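Extracellular ligand-binding receptor (Sphaerobacter thermophilus, PDB 4ZPJ) probably binds a small ligand outside the membrane and hands it to an ABC transporter, as substrate-binding proteins of the leucine-binding family do. Local coordinates at residues Ala199-Ala203 / Ala204-Glu208; Ala211-Ser214 / Arg215-Ala219; Ser260-Ala263 / Ile264-Leu267. All coordinates share one frame; numbering follows the deposited sequence.

Contact 1: Ala199-Ala203 / Ala204-Glu208; sequences AADYA and AGHEE. With ZN (zinc ion), chain G.
Asp201 swings its CG anti to the backbone N (chi1 -165°), while His206 holds its ring beside its own backbone N (chi1 -73°), and the two side chains converge on one zinc ion. Asp201 OD1 binds the metal at 2.0 Å and His206 NE2 at 2.2 Å; two waters complete the four ligands present. The carboxylate and the imidazole are turned 72° against each other, and Asp201 OD1 and His206 NE2 stay 3.3 Å apart as neighbours in the metal's shell, not as a bonded pair. An inverse gamma turn centred on Asp201 sets it next to the helix's first turn, which carries His206. Tyr202 is the N-cap, and its O receives His206 N at 2.9 Å, while Glu207 N binds Ala203 O at 3.0 Å. The Tyr202 ring folds back over the turn: Ala204 N and Gly205 N lie over one face, and Tyr202 CE2 packs on Ala204 CB at 3.7 Å. Gly205, with no side chain, brings its CA to 3.6 Å from Ala200 O. Glu207 OE1 accepts from Asn175 ND2 and Gln155 N. This is the strand-to-helix junction of the beta-alpha-beta unit 194-200, 203-218, 222-229 in the periplasmic-binding-protein fold. With just two protein ligands and two waters, the zinc is held at a partly exposed site, and its positive charge probably favours a deprotonated Asp201 and a neutral His206.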
ATOM      1  N   ALA A 199      15.915  -0.830   7.603  1.00 41.25           N
ATOM      2  CA  ALA A 199      15.165  -0.089   6.593  1.00 40.06           C
ATOM      3  C   ALA A 199      15.948   0.946   5.879  1.00 41.46           C
ATOM      4  O   ALA A 199      16.941   1.456   6.398  1.00 43.57           O
ATOM      5  CB  ALA A 199      13.974   0.603   7.222  1.00 39.39           C
ATOM      6  N   ALA A 200      15.447   1.320   4.707  1.00 41.91           N
ATOM      7  CA  ALA A 200      15.920   2.514   4.037  1.00 46.20           C
ATOM      8  C   ALA A 200      15.619   3.680   4.961  1.00 47.11           C
ATOM      9  O   ALA A 200      14.598   3.673   5.665  1.00 50.32           O
ATOM     10  CB  ALA A 200      15.197   2.705   2.718  1.00 45.19           C
ATOM     11  N   ASP A 201      16.486   4.671   4.950  1.00 48.47           N
ATOM     12  CA  ASP A 201      16.427   5.770   5.910  1.00 51.35           C
ATOM     13  C   ASP A 201      15.547   6.877   5.394  1.00 51.45           C
ATOM     14  O   ASP A 201      16.041   7.910   4.886  1.00 53.20           O
ATOM     15  CB  ASP A 201      17.830   6.346   6.141  1.00 56.16           C
ATOM     16  CG  ASP A 201      17.918   7.240   7.398  1.00 58.75           C
ATOM     17  OD1 ASP A 201      16.851   7.555   8.008  1.00 58.58           O
ATOM     18  OD2 ASP A 201      19.073   7.589   7.781  1.00 60.47           O
ATOM     19  N   TYR A 202      14.247   6.679   5.520  1.00 49.42           N
ATOM     20  CA  TYR A 202      13.297   7.764   5.317  1.00 49.10           C
ATOM     21  C   TYR A 202      12.049   7.500   6.179  1.00 48.72           C
ATOM     22  O   TYR A 202      11.963   6.479   6.913  1.00 43.85           O
ATOM     23  CB  TYR A 202      12.999   7.984   3.816  1.00 50.38           C
ATOM     24  CG  TYR A 202      12.184   6.878   3.123  1.00 49.15           C
ATOM     25  CD1 TYR A 202      12.608   5.541   3.150  1.00 50.47           C
ATOM     26  CD2 TYR A 202      11.023   7.177   2.409  1.00 48.77           C
ATOM     27  CE1 TYR A 202      11.900   4.540   2.505  1.00 50.45           C
ATOM     28  CE2 TYR A 202      10.289   6.181   1.767  1.00 47.37           C
ATOM     29  CZ  TYR A 202      10.736   4.858   1.824  1.00 49.53           C
ATOM     30  OH  TYR A 202      10.076   3.844   1.206  1.00 47.07           O
ATOM     31  N   ALA A 203      11.103   8.439   6.110  1.00 48.86           N
ATOM     32  CA  ALA A 203       9.962   8.454   7.006  1.00 47.98           C
ATOM     33  C   ALA A 203       9.239   7.098   6.978  1.00 42.00           C
ATOM     34  O   ALA A 203       9.053   6.507   8.014  1.00 45.31           O
ATOM     35  CB  ALA A 203       9.024   9.609   6.666  1.00 45.83           C
ATOM     36  N   ALA A 204       8.900   6.597   5.802  1.00 40.59           N
ATOM     37  CA  ALA A 204       8.146   5.347   5.687  1.00 40.30           C
ATOM     38  C   ALA A 204       8.908   4.172   6.308  1.00 41.76           C
ATOM     39  O   ALA A 204       8.315   3.289   6.942  1.00 35.14           O
ATOM     40  CB  ALA A 204       7.802   5.059   4.238  1.00 39.99           C
ATOM     41  N   GLY A 205      10.237   4.244   6.178  1.00 42.47           N
ATOM     42  CA  GLY A 205      11.159   3.286   6.784  1.00 44.18           C
ATOM     43  C   GLY A 205      11.126   3.268   8.307  1.00 45.04           C
ATOM     44  O   GLY A 205      10.983   2.214   8.931  1.00 41.33           O
ATOM     45  N   HIS A 206      11.253   4.437   8.915  1.00 44.66           N
ATOM     46  CA  HIS A 206      11.044   4.528  10.331  1.00 44.97           C
ATOM     47  C   HIS A 206       9.687   4.004  10.786  1.00 44.25           C
ATOM     48  O   HIS A 206       9.621   3.300  11.776  1.00 41.49           O
ATOM     49  CB  HIS A 206      11.212   5.946  10.767  1.00 47.49           C
ATOM     50  CG  HIS A 206      12.640   6.380  10.748  1.00 55.56           C
ATOM     51  ND1 HIS A 206      13.559   5.901  11.660  1.00 59.41           N
ATOM     52  CD2 HIS A 206      13.316   7.202   9.915  1.00 51.81           C
ATOM     53  CE1 HIS A 206      14.735   6.441  11.407  1.00 63.48           C
ATOM     54  NE2 HIS A 206      14.612   7.219  10.344  1.00 62.92           N
ATOM     55  N   GLU A 207       8.618   4.382  10.079  1.00 43.86           N
ATOM     56  CA  GLU A 207       7.251   4.020  10.481  1.00 40.65           C
ATOM     57  C   GLU A 207       7.019   2.540  10.339  1.00 40.33           C
ATOM     58  O   GLU A 207       6.306   1.966  11.170  1.00 39.84           O
ATOM     59  CB  GLU A 207       6.211   4.808   9.696  1.00 44.70           C
ATOM     60  CG  GLU A 207       6.273   6.329   9.973  1.00 50.63           C
ATOM     61  CD  GLU A 207       5.196   7.150   9.271  1.00 51.00           C
ATOM     62  OE1 GLU A 207       4.354   6.580   8.511  1.00 49.91           O
ATOM     63  OE2 GLU A 207       5.183   8.384   9.508  1.00 53.54           O
ATOM     64  N   GLU A 208       7.587   1.919   9.294  1.00 39.54           N
ATOM     65  CA  GLU A 208       7.534   0.445   9.127  1.00 37.97           C
ATOM     66  C   GLU A 208       8.302  -0.318  10.219  1.00 38.68           C
ATOM     67  O   GLU A 208       7.842  -1.373  10.708  1.00 36.16           O
ATOM     68  CB  GLU A 208       8.116   0.063   7.807  1.00 38.62           C
ATOM     69  CG  GLU A 208       7.281   0.477   6.602  1.00 41.70           C
ATOM     70  CD  GLU A 208       6.345  -0.634   6.076  1.00 43.25           C
ATOM     71  OE1 GLU A 208       6.479  -1.809   6.534  1.00 47.16           O
ATOM     72  OE2 GLU A 208       5.524  -0.325   5.160  1.00 39.49           O
TER
HETATM   73 ZN    ZN G 506      16.202   8.479   9.606  1.00 72.02          ZN
HETATM   74  O   HOH W   1      15.036  10.013   8.464  1.00 52.27           O
HETATM   75  O   HOH W   2      17.729   7.747  10.664  1.00 60.69           O

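Contact 2: Ala211-Ser214 / Arg215-Ala219; sequences AFRS and RFEQA
Arg213 and Glu217, four residues apart on helix 203-218, run side by side in the same direction and join in a salt bridge, Arg213 NH2 to Glu217 OE2 at 2.9 Å. The oxygen lies at the edge of the guanidinium, near its plane, but the nitrogen reaches OE2 from the syn side at 33° out of the carboxylate plane; the two flat groups are turned 75° apart. Along its aliphatic part the arginine lies against the acid, with Arg213 CG 3.5 Å from Glu217 CD. A bend at chi3 (-70°) shapes the arginine chain so that NH2 reaches the extended glutamate. Its other terminal nitrogen, NH1, has a second acid in Glu226 of strand 222-229, so one cation serves two carboxylates.

The backbone supplies the i to i+4 ladder, including Phe216 N to Phe212 O at 3.0 Å and Gln218 N to Ser214 O at 2.9 Å. On the buried side Phe212 CE1 comes within 4.2 Å of Phe216 CB. Large aromatic residues suit this side because both meet Met195 of strand 194-200, and Phe212 also stacks on Phe254. Further out, Arg215, bent at chi2 and chi3, reaches Asp184 and Ser422 O, and Ser214 OG bonds to the terminal carboxylate of Phe423. The helix is thus amphipathic: aromatic rings face the parallel sheet, while the Arg213-Glu217 pair and Arg215 lie on partly exposed flanks. Glu217 and Glu226 together balance the charge of Arg213 and probably restrict the rotation of its guanidinium.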
ATOM      1  N   ALA A 211       6.206  -0.105  13.395  1.00 38.68           N
ATOM      2  CA  ALA A 211       4.984  -0.869  13.381  1.00 38.66           C
ATOM      3  C   ALA A 211       5.343  -2.327  13.612  1.00 39.41           C
ATOM      4  O   ALA A 211       4.656  -3.031  14.339  1.00 42.49           O
ATOM      5  CB  ALA A 211       4.235  -0.655  12.074  1.00 37.65           C
ATOM      6  N   PHE A 212       6.459  -2.758  13.027  1.00 39.69           N
ATOM      7  CA  PHE A 212       6.917  -4.114  13.212  1.00 39.38           C
ATOM      8  C   PHE A 212       7.317  -4.380  14.657  1.00 40.41           C
ATOM      9  O   PHE A 212       6.938  -5.384  15.220  1.00 37.96           O
ATOM     10  CB  PHE A 212       8.078  -4.450  12.293  1.00 39.50           C
ATOM     11  CG  PHE A 212       8.313  -5.928  12.158  1.00 40.69           C
ATOM     12  CD1 PHE A 212       9.056  -6.625  13.110  1.00 40.03           C
ATOM     13  CD2 PHE A 212       7.738  -6.643  11.102  1.00 40.54           C
ATOM     14  CE1 PHE A 212       9.262  -7.982  13.003  1.00 39.90           C
ATOM     15  CE2 PHE A 212       7.971  -8.002  10.972  1.00 40.58           C
ATOM     16  CZ  PHE A 212       8.725  -8.674  11.930  1.00 41.81           C
ATOM     17  N   ARG A 213       8.136  -3.493  15.204  1.00 43.96           N
ATOM     18  CA  ARG A 213       8.560  -3.539  16.599  1.00 47.14           C
ATOM     19  C   ARG A 213       7.375  -3.657  17.553  1.00 46.98           C
ATOM     20  O   ARG A 213       7.365  -4.476  18.490  1.00 44.79           O
ATOM     21  CB  ARG A 213       9.294  -2.242  16.939  1.00 47.00           C
ATOM     22  CG  ARG A 213       9.585  -2.054  18.411  1.00 49.06           C
ATOM     23  CD  ARG A 213      10.183  -0.684  18.739  1.00 50.30           C
ATOM     24  NE  ARG A 213      11.555  -0.519  18.256  1.00 49.38           N
ATOM     25  CZ  ARG A 213      12.650  -0.960  18.879  1.00 51.98           C
ATOM     26  NH1 ARG A 213      13.851  -0.736  18.345  1.00 49.77           N
ATOM     27  NH2 ARG A 213      12.558  -1.621  20.029  1.00 53.51           N
ATOM     28  N   SER A 214       6.413  -2.779  17.344  1.00 44.72           N
ATOM     29  CA  SER A 214       5.246  -2.695  18.211  1.00 45.42           C
ATOM     30  C   SER A 214       4.515  -4.027  18.297  1.00 42.08           C
ATOM     31  O   SER A 214       4.290  -4.517  19.389  1.00 45.77           O
ATOM     32  CB  SER A 214       4.313  -1.604  17.696  1.00 46.61           C
ATOM     33  OG  SER A 214       3.094  -1.625  18.390  1.00 49.51           O
ATOM     34  N   ARG A 215       4.200  -4.645  17.170  1.00 39.89           N
ATOM     35  CA  ARG A 215       3.560  -5.960  17.208  1.00 38.72           C
ATOM     36  C   ARG A 215       4.456  -7.040  17.734  1.00 39.29           C
ATOM     37  O   ARG A 215       3.978  -7.983  18.373  1.00 36.86           O
ATOM     38  CB  ARG A 215       3.128  -6.455  15.825  1.00 40.10           C
ATOM     39  CG  ARG A 215       2.076  -5.670  15.100  1.00 41.24           C
ATOM     40  CD  ARG A 215       0.743  -5.651  15.795  1.00 44.01           C
ATOM     41  NE  ARG A 215       0.147  -6.962  15.950  1.00 43.24           N
ATOM     42  CZ  ARG A 215      -1.085  -7.143  16.419  1.00 43.24           C
ATOM     43  NH1 ARG A 215      -1.812  -6.097  16.765  1.00 41.11           N
ATOM     44  NH2 ARG A 215      -1.585  -8.376  16.561  1.00 43.78           N
ATOM     45  N   PHE A 216       5.760  -6.962  17.423  1.00 40.23           N
ATOM     46  CA  PHE A 216       6.650  -8.059  17.802  1.00 38.49           C
ATOM     47  C   PHE A 216       6.793  -7.941  19.263  1.00 39.66           C
ATOM     48  O   PHE A 216       6.829  -8.948  19.952  1.00 42.94           O
ATOM     49  CB  PHE A 216       7.990  -8.011  17.027  1.00 40.76           C
ATOM     50  CG  PHE A 216       8.890  -9.219  17.217  1.00 39.50           C
ATOM     51  CD1 PHE A 216       8.502 -10.463  16.805  1.00 40.62           C
ATOM     52  CD2 PHE A 216      10.150  -9.079  17.776  1.00 41.37           C
ATOM     53  CE1 PHE A 216       9.329 -11.578  16.981  1.00 41.34           C
ATOM     54  CE2 PHE A 216      11.006 -10.168  17.949  1.00 40.91           C
ATOM     55  CZ  PHE A 216      10.595 -11.424  17.550  1.00 43.15           C
ATOM     56  N   GLU A 217       6.833  -6.715  19.767  1.00 43.43           N
ATOM     57  CA  GLU A 217       7.011  -6.480  21.210  1.00 47.97           C
ATOM     58  C   GLU A 217       5.759  -6.869  21.998  1.00 46.96           C
ATOM     59  O   GLU A 217       5.869  -7.471  23.035  1.00 46.84           O
ATOM     60  CB  GLU A 217       7.424  -5.029  21.533  1.00 50.80           C
ATOM     61  CG  GLU A 217       8.899  -4.781  21.257  1.00 54.84           C
ATOM     62  CD  GLU A 217       9.388  -3.386  21.605  1.00 54.93           C
ATOM     63  OE1 GLU A 217       8.579  -2.511  21.942  1.00 63.89           O
ATOM     64  OE2 GLU A 217      10.597  -3.169  21.511  1.00 55.03           O
ATOM     65  N   GLN A 218       4.596  -6.531  21.481  1.00 48.58           N
ATOM     66  CA  GLN A 218       3.341  -6.960  22.087  1.00 51.28           C
ATOM     67  C   GLN A 218       3.189  -8.454  22.165  1.00 49.69           C
ATOM     68  O   GLN A 218       2.600  -8.920  23.106  1.00 48.18           O
ATOM     69  CB  GLN A 218       2.160  -6.396  21.311  1.00 54.49           C
ATOM     70  CG  GLN A 218       2.048  -4.896  21.510  1.00 60.27           C
ATOM     71  CD  GLN A 218       0.890  -4.228  20.778  1.00 68.70           C
ATOM     72  OE1 GLN A 218       0.213  -4.828  19.924  1.00 66.35           O
ATOM     73  NE2 GLN A 218       0.647  -2.960  21.133  1.00 76.06           N
ATOM     74  N   ALA A 219       3.709  -9.237  21.204  1.00 49.79           N
ATOM     75  CA  ALA A 219       3.609 -10.707  21.347  1.00 47.13           C
ATOM     76  C   ALA A 219       4.586 -11.280  22.343  1.00 48.90           C
ATOM     77  O   ALA A 219       4.498 -12.472  22.669  1.00 50.71           O
ATOM     78  CB  ALA A 219       3.758 -11.424  20.031  1.00 46.70           C
TER

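Contact 3: Ser260-Ala263 / Ile264-Leu267; sequences STDA and IRFL
Arg265 meets Asp262 in the one salt bridge of this helical turn, Arg265 NH2 to Asp262 OD1 at 2.5 Å. The two side chains cross, carboxylate and guanidinium 81° apart. The aspartate has a further partner for OD2 in Gly232 N, and Arg265 NE donates to Thr233 O, so the loop following strand 222-229 is tied to both members of the pair. Thr261 runs alongside the arginine; with its OG1 placed between backbone N and carbonyl carbon (chi1 56°), it receives a weak hydrogen bond from Arg265 NH1 at 3.3 Å. The guanidinium lies flat over the Thr261 carbonyl, whose O stands 3.6 Å from the plane, over its centre.

These residues form the first turns of helix 261-272, the helix of a beta-alpha-beta crossover between strands 252-256 and 281-283. Ser260 is its N-cap: Ser260 OG accepts from Ala263 N at 3.1 Å, a role that suits a short hydroxyl side chain. An acid at Asp262 is probably also favoured by the positive N-terminal end of the helix.

Backbone bonds continue the turn, with Phe266 N reaching Asp262 O at 2.8 Å and like bonds from Arg265 N to Thr261 O and from Leu267 N to Ala263 O. The apolar side chains pack outside the turn, Ile264 on Ile296 and Leu267 on Leu281 and Ile296. A separate ring stack pairs Phe266 with His198.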
ATOM      1  N   SER A 260      11.454  -0.796  -4.908  1.00 42.02           N
ATOM      2  CA  SER A 260      12.505   0.078  -5.388  1.00 44.28           C
ATOM      3  C   SER A 260      13.708  -0.725  -5.799  1.00 44.31           C
ATOM      4  O   SER A 260      13.818  -1.934  -5.529  1.00 44.71           O
ATOM      5  CB  SER A 260      12.953   0.961  -4.238  1.00 46.54           C
ATOM      6  OG  SER A 260      13.504   0.147  -3.187  1.00 46.08           O
ATOM      7  N   THR A 261      14.649  -0.035  -6.395  1.00 42.17           N
ATOM      8  CA  THR A 261      15.847  -0.678  -6.813  1.00 43.61           C
ATOM      9  C   THR A 261      16.684  -0.936  -5.566  1.00 42.55           C
ATOM     10  O   THR A 261      17.428  -1.886  -5.561  1.00 46.29           O
ATOM     11  CB  THR A 261      16.605   0.173  -7.845  1.00 46.77           C
ATOM     12  OG1 THR A 261      16.846   1.449  -7.273  1.00 46.74           O
ATOM     13  CG2 THR A 261      15.762   0.359  -9.124  1.00 45.90           C
ATOM     14  N   ASP A 262      16.561  -0.114  -4.522  1.00 41.96           N
ATOM     15  CA  ASP A 262      17.134  -0.445  -3.209  1.00 44.93           C
ATOM     16  C   ASP A 262      16.739  -1.899  -2.771  1.00 42.65           C
ATOM     17  O   ASP A 262      17.567  -2.710  -2.266  1.00 47.17           O
ATOM     18  CB  ASP A 262      16.674   0.564  -2.137  1.00 47.54           C
ATOM     19  CG  ASP A 262      17.411   1.913  -2.211  1.00 58.18           C
ATOM     20  OD1 ASP A 262      18.218   2.135  -3.146  1.00 64.99           O
ATOM     21  OD2 ASP A 262      17.214   2.767  -1.301  1.00 61.19           O
ATOM     22  N   ALA A 263      15.479  -2.230  -2.963  1.00 39.49           N
ATOM     23  CA  ALA A 263      14.977  -3.517  -2.491  1.00 38.27           C
ATOM     24  C   ALA A 263      15.573  -4.670  -3.257  1.00 36.76           C
ATOM     25  O   ALA A 263      15.927  -5.686  -2.654  1.00 39.41           O
ATOM     26  CB  ALA A 263      13.481  -3.540  -2.516  1.00 35.21           C
ATOM     27  N   ILE A 264      15.739  -4.470  -4.559  1.00 37.92           N
ATOM     28  CA  ILE A 264      16.345  -5.450  -5.445  1.00 39.18           C
ATOM     29  C   ILE A 264      17.815  -5.658  -5.062  1.00 41.75           C
ATOM     30  O   ILE A 264      18.243  -6.836  -4.861  1.00 39.87           O
ATOM     31  CB  ILE A 264      16.255  -5.035  -6.923  1.00 41.03           C
ATOM     32  CG1 ILE A 264      14.800  -4.935  -7.380  1.00 40.09           C
ATOM     33  CG2 ILE A 264      17.037  -6.018  -7.819  1.00 42.56           C
ATOM     34  CD1 ILE A 264      14.615  -4.246  -8.735  1.00 40.36           C
ATOM     35  N   ARG A 265      18.560  -4.547  -4.932  1.00 39.24           N
ATOM     36  CA  ARG A 265      20.000  -4.641  -4.556  1.00 43.18           C
ATOM     37  C   ARG A 265      20.176  -5.261  -3.133  1.00 40.97           C
ATOM     38  O   ARG A 265      21.055  -6.094  -2.905  1.00 40.72           O
ATOM     39  CB  ARG A 265      20.703  -3.261  -4.676  1.00 44.20           C
ATOM     40  CG  ARG A 265      20.955  -2.803  -6.117  1.00 46.99           C
ATOM     41  CD  ARG A 265      21.888  -1.564  -6.146  1.00 53.07           C
ATOM     42  NE  ARG A 265      21.256  -0.500  -5.346  1.00 59.79           N
ATOM     43  CZ  ARG A 265      20.314   0.360  -5.780  1.00 59.98           C
ATOM     44  NH1 ARG A 265      19.938   0.371  -7.067  1.00 64.66           N
ATOM     45  NH2 ARG A 265      19.773   1.242  -4.930  1.00 52.12           N
ATOM     46  N   PHE A 266      19.307  -4.902  -2.198  1.00 38.39           N
ATOM     47  CA  PHE A 266      19.413  -5.494  -0.890  1.00 39.43           C
ATOM     48  C   PHE A 266      19.168  -7.025  -0.904  1.00 40.09           C
ATOM     49  O   PHE A 266      19.994  -7.797  -0.381  1.00 38.63           O
ATOM     50  CB  PHE A 266      18.462  -4.844   0.113  1.00 38.56           C
ATOM     51  CG  PHE A 266      18.454  -5.536   1.450  1.00 38.19           C
ATOM     52  CD1 PHE A 266      19.412  -5.262   2.384  1.00 39.78           C
ATOM     53  CD2 PHE A 266      17.507  -6.509   1.736  1.00 38.05           C
ATOM     54  CE1 PHE A 266      19.418  -5.928   3.611  1.00 41.78           C
ATOM     55  CE2 PHE A 266      17.506  -7.194   2.953  1.00 38.35           C
ATOM     56  CZ  PHE A 266      18.463  -6.899   3.898  1.00 39.69           C
ATOM     57  N   LEU A 267      18.045  -7.463  -1.476  1.00 38.38           N
ATOM     58  CA  LEU A 267      17.732  -8.899  -1.437  1.00 39.05           C
ATOM     59  C   LEU A 267      18.767  -9.692  -2.153  1.00 38.85           C
ATOM     60  O   LEU A 267      19.230 -10.702  -1.653  1.00 40.51           O
ATOM     61  CB  LEU A 267      16.359  -9.187  -2.029  1.00 40.58           C
ATOM     62  CG  LEU A 267      15.297  -8.847  -1.003  1.00 42.80           C
ATOM     63  CD1 LEU A 267      13.929  -8.803  -1.616  1.00 44.37           C
ATOM     64  CD2 LEU A 267      15.357  -9.844   0.133  1.00 46.26           C
TER

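Contacts 1 and 2 share helix 203-218: contact 1 is its N-terminal start with the zinc, contact 2 its later turns near the chain terminus, their centres 16 Å apart. Contact 3 starts helix 261-272 in a later beta-alpha-beta unit (252-256, 261-272, 281-283), its centre 14 Å from that of contact 1 and 24 Å from that of contact 2. Contact 1 holds the end of strand 194-200 and contact 3 comes after strand 252-256, its neighbour in the four-stranded parallel sheet; their nearest atoms are about 4 Å apart without touching. The side chain of Asp262 lies about 8 Å from that of zinc ligand Asp201, whereas the side chain of Arg265 is about 12 Å from a bound zinc.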